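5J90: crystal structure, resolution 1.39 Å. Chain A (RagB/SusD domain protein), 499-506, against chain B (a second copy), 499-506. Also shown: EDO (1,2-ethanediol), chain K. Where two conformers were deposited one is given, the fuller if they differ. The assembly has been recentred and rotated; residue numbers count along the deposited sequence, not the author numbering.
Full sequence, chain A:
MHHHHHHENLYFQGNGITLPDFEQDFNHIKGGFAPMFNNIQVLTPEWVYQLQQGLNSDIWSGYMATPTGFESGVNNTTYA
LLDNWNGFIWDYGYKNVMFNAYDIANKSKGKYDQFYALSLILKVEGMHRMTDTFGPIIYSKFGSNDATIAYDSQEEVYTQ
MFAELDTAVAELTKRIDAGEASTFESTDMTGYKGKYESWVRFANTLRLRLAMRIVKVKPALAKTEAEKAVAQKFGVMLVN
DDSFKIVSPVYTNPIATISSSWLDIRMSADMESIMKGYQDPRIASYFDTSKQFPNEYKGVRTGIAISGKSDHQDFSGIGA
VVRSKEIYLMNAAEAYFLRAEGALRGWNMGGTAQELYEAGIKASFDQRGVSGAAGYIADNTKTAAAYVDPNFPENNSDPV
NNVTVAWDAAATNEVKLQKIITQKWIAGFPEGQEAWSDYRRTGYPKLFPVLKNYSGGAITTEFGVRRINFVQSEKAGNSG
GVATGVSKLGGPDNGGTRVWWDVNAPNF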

# COMPACT_ATOMS: atom_id res chain seq x y z
N VAL A 499 -0.93 4.87 -4.93
CA VAL A 499 0.47 4.89 -5.35
C VAL A 499 1.36 4.41 -4.20
O VAL A 499 0.92 4.36 -3.04
N TRP A 500 2.60 4.06 -4.52
CA TRP A 500 3.54 3.49 -3.55
C TRP A 500 3.66 4.23 -2.22
O TRP A 500 3.59 3.60 -1.16
N TRP A 501 3.81 5.56 -2.23
CA TRP A 501 3.96 6.25 -0.94
C TRP A 501 2.65 6.38 -0.17
O TRP A 501 2.67 6.62 1.04
N ASP A 502 1.52 6.20 -0.85
CA ASP A 502 0.20 6.40 -0.26
C ASP A 502 -0.32 5.12 0.37
O ASP A 502 -1.46 4.70 0.15
N VAL A 503 0.52 4.48 1.17
CA VAL A 503 0.19 3.19 1.75
C VAL A 503 -0.95 3.32 2.76
O VAL A 503 -1.05 4.32 3.48
N ASN A 504 -1.82 2.32 2.81
CA ASN A 504 -2.84 2.29 3.85
C ASN A 504 -2.24 1.92 5.20
O ASN A 504 -2.18 0.75 5.59
N ALA A 505 -1.78 2.94 5.92
CA ALA A 505 -1.04 2.78 7.16
C ALA A 505 -1.29 4.03 7.98
O ALA A 505 -1.67 5.07 7.43
N PRO A 506 -1.10 3.96 9.30
CA PRO A 506 -1.35 5.14 10.12
C PRO A 506 -0.23 6.18 10.00
O PRO A 506 0.85 5.89 9.47
N VAL B 499 -4.24 -5.39 1.25
CA VAL B 499 -4.19 -5.26 2.71
C VAL B 499 -2.88 -4.58 3.11
O VAL B 499 -1.94 -4.50 2.31
N TRP B 500 -2.83 -4.09 4.35
CA TRP B 500 -1.71 -3.32 4.87
C TRP B 500 -0.32 -3.93 4.60
O TRP B 500 0.57 -3.22 4.13
N TRP B 501 -0.12 -5.21 4.87
CA TRP B 501 1.23 -5.77 4.66
C TRP B 501 1.56 -6.01 3.19
O TRP B 501 2.72 -6.15 2.83
N ASP B 502 0.54 -6.03 2.34
CA ASP B 502 0.69 -6.33 0.92
C ASP B 502 0.94 -5.05 0.10
O ASP B 502 0.34 -4.82 -0.95
N VAL B 503 1.84 -4.22 0.59
CA VAL B 503 2.10 -2.95 -0.06
C VAL B 503 2.72 -3.17 -1.44
O VAL B 503 3.49 -4.11 -1.67
N ASN B 504 2.36 -2.29 -2.38
CA ASN B 504 2.97 -2.31 -3.70
C ASN B 504 4.38 -1.75 -3.62
O ASN B 504 4.61 -0.54 -3.79
N ALA B 505 5.33 -2.63 -3.36
CA ALA B 505 6.72 -2.27 -3.10
C ALA B 505 7.58 -3.45 -3.49
O ALA B 505 7.10 -4.59 -3.55
N PRO B 506 8.88 -3.22 -3.74
CA PRO B 506 9.75 -4.33 -4.12
C PRO B 506 10.13 -5.21 -2.92
O PRO B 506 9.92 -4.83 -1.78

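The apolar centre of the contact is a valine pair. Val503(A) and Val503(B) are the residues whose CA-to-CB bonds point toward the opposing stretch, and with chi1 near +60° (p) in both, CG2 of Val503(A) lies 3.8 Å from CG2 of Val503(B). That is van der Waals distance, reached while CA of Val503(A) and CA of Val503(B) remain 6.7 Å apart. One of two deposited conformers of Val503(B) is described here.

Outward from this pair the register is reciprocal: the CA atoms of Trp500(A) and Asn504(B) are 5.8 Å apart, as are those of Asn504(A) and Trp500(B). The CA-to-CB bonds of Trp500(A) and Trp500(B) run sideways, with chi1 t and chi2 near 80°, and each ring presents its edge to the partner. CD1 of Trp500(A) is 4.0 Å from CB of Ala505(B), and CB of Ala505(A) is 4.0 Å from CD1 of Trp500(B). Trp500(A) and Trp500(B) are the residues most covered by the other stretch, at 69 and 68 Å² of the 318 Å² total.

The same edges meet backbone oxygen: CD1 of Trp500(A) lies 3.2 Å from O of Asn504(B), and O of Asn504(A) lies 3.3 Å from CD1 of Trp500(B). Both carbonyl oxygens sit near the ring planes, so these are edge contacts rather than stacking. No hydrogen bond crosses between the stretches.

The CA-to-CB bonds of Asn504(A) and Asn504(B) run sideways, with chi1 t, and both ND2 atoms are hydrogen-bonded elsewhere in the structure. Those of Trp501(A) and Trp501(B) point away, consistent with their lack of covered area. Type I turns from Val499(A) to Asp502(A) and Val499(B) to Asp502(B) are closed by Asp502(A) N to Val499(A) O and Asp502(B) N to Val499(B) O, both 2.9 Å.

At the polar edge, a 1,2-ethanediol, probably from the crystallisation liquor, accepts a hydrogen bond from Ala505(B): Ala505(B) N to EDO O2 is 3.1 Å, with an angle of 151° at the hydrogen. Val503(B) O also approaches EDO O2, at 3.0 Å.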

# COMPACT_ATOMS: atom_id res chain seq x y z
CB VAL A 499 0.94 6.28 -5.86
CG1 VAL A 499 0.03 6.77 -6.99
CG2 VAL A 499 1.00 7.32 -4.73
CB TRP A 500 4.89 3.31 -4.25
CG TRP A 500 6.09 3.06 -3.39
CD1 TRP A 500 6.50 1.87 -2.84
CD2 TRP A 500 7.08 4.03 -3.03
NE1 TRP A 500 7.67 2.05 -2.14
CE2 TRP A 500 8.05 3.37 -2.24
CE3 TRP A 500 7.24 5.39 -3.28
CZ2 TRP A 500 9.16 4.03 -1.71
CZ3 TRP A 500 8.34 6.05 -2.75
CH2 TRP A 500 9.29 5.37 -1.98
CB TRP A 501 4.67 7.62 -1.05
CG TRP A 501 4.04 8.63 -2.00
CD1 TRP A 501 4.57 9.02 -3.20
CD2 TRP A 501 2.83 9.38 -1.82
NE1 TRP A 501 3.75 9.96 -3.79
CE2 TRP A 501 2.68 10.21 -2.97
CE3 TRP A 501 1.87 9.46 -0.81
CZ2 TRP A 501 1.59 11.08 -3.14
CZ3 TRP A 501 0.79 10.33 -0.98
CH2 TRP A 501 0.66 11.12 -2.14
CB ASP A 502 -0.77 6.91 -1.36
CG ASP A 502 -2.09 7.41 -0.82
OD1 ASP A 502 -2.14 7.77 0.38
OD2 ASP A 502 -3.06 7.46 -1.62
CB VAL A 503 1.45 2.54 2.37
CG1 VAL A 503 2.02 3.41 3.44
CG2 VAL A 503 1.15 1.14 2.91
CB ASN A 504 -3.97 1.31 3.50
CG ASN A 504 -5.08 1.38 4.50
OD1 ASN A 504 -5.61 2.45 4.78
ND2 ASN A 504 -5.43 0.24 5.09
CB ALA A 505 0.45 2.64 6.88
CB PRO A 506 -1.40 4.56 11.54
CG PRO A 506 -0.48 3.38 11.49
CD PRO A 506 -0.69 2.78 10.10
CB VAL B 499 -4.35 -6.61 3.45
CG1 VAL B 499 -5.63 -7.32 3.00
CG2 VAL B 499 -3.13 -7.52 3.25
CB TRP B 500 -1.95 -3.08 6.37
CG TRP B 500 -0.76 -2.60 7.17
CD1 TRP B 500 -0.25 -1.33 7.24
CD2 TRP B 500 0.03 -3.40 8.06
NE1 TRP B 500 0.83 -1.30 8.11
CE2 TRP B 500 1.01 -2.56 8.62
CE3 TRP B 500 0.01 -4.76 8.42
CZ2 TRP B 500 1.97 -3.03 9.54
CZ3 TRP B 500 0.95 -5.22 9.34
CH2 TRP B 500 1.92 -4.35 9.89
CB TRP B 501 1.51 -7.05 5.49
CG TRP B 501 0.55 -8.20 5.31
CD1 TRP B 501 -0.37 -8.64 6.23
CD2 TRP B 501 0.43 -9.09 4.17
NE1 TRP B 501 -1.06 -9.72 5.73
CE2 TRP B 501 -0.59 -10.02 4.48
CE3 TRP B 501 1.10 -9.19 2.94
CZ2 TRP B 501 -0.98 -11.03 3.59
CZ3 TRP B 501 0.70 -10.21 2.05
CH2 TRP B 501 -0.34 -11.11 2.39
CB ASP B 502 -0.57 -7.06 0.44
CG ASP B 502 -0.44 -7.66 -0.95
OD1 ASP B 502 0.69 -7.94 -1.39
OD2 ASP B 502 -1.49 -7.87 -1.59
CB VAL B 503 2.97 -2.07 0.85
CG1 VAL B 503 4.28 -2.76 1.13
CG2 VAL B 503 3.18 -0.68 0.24
CB ASN B 504 2.15 -1.53 -4.71
CG ASN B 504 2.74 -1.62 -6.10
OD1 ASN B 504 2.98 -2.72 -6.59
ND2 ASN B 504 3.00 -0.49 -6.72
CB ALA B 505 6.91 -1.96 -1.61
CB PRO B 506 10.98 -3.62 -4.70
CG PRO B 506 11.04 -2.34 -3.94
CD PRO B 506 9.60 -1.93 -3.71
C1 EDO K . 3.36 -7.06 -5.67
O1 EDO K . 2.00 -7.05 -5.98
C2 EDO K . 4.08 -5.73 -5.68
O2 EDO K . 4.25 -5.40 -4.31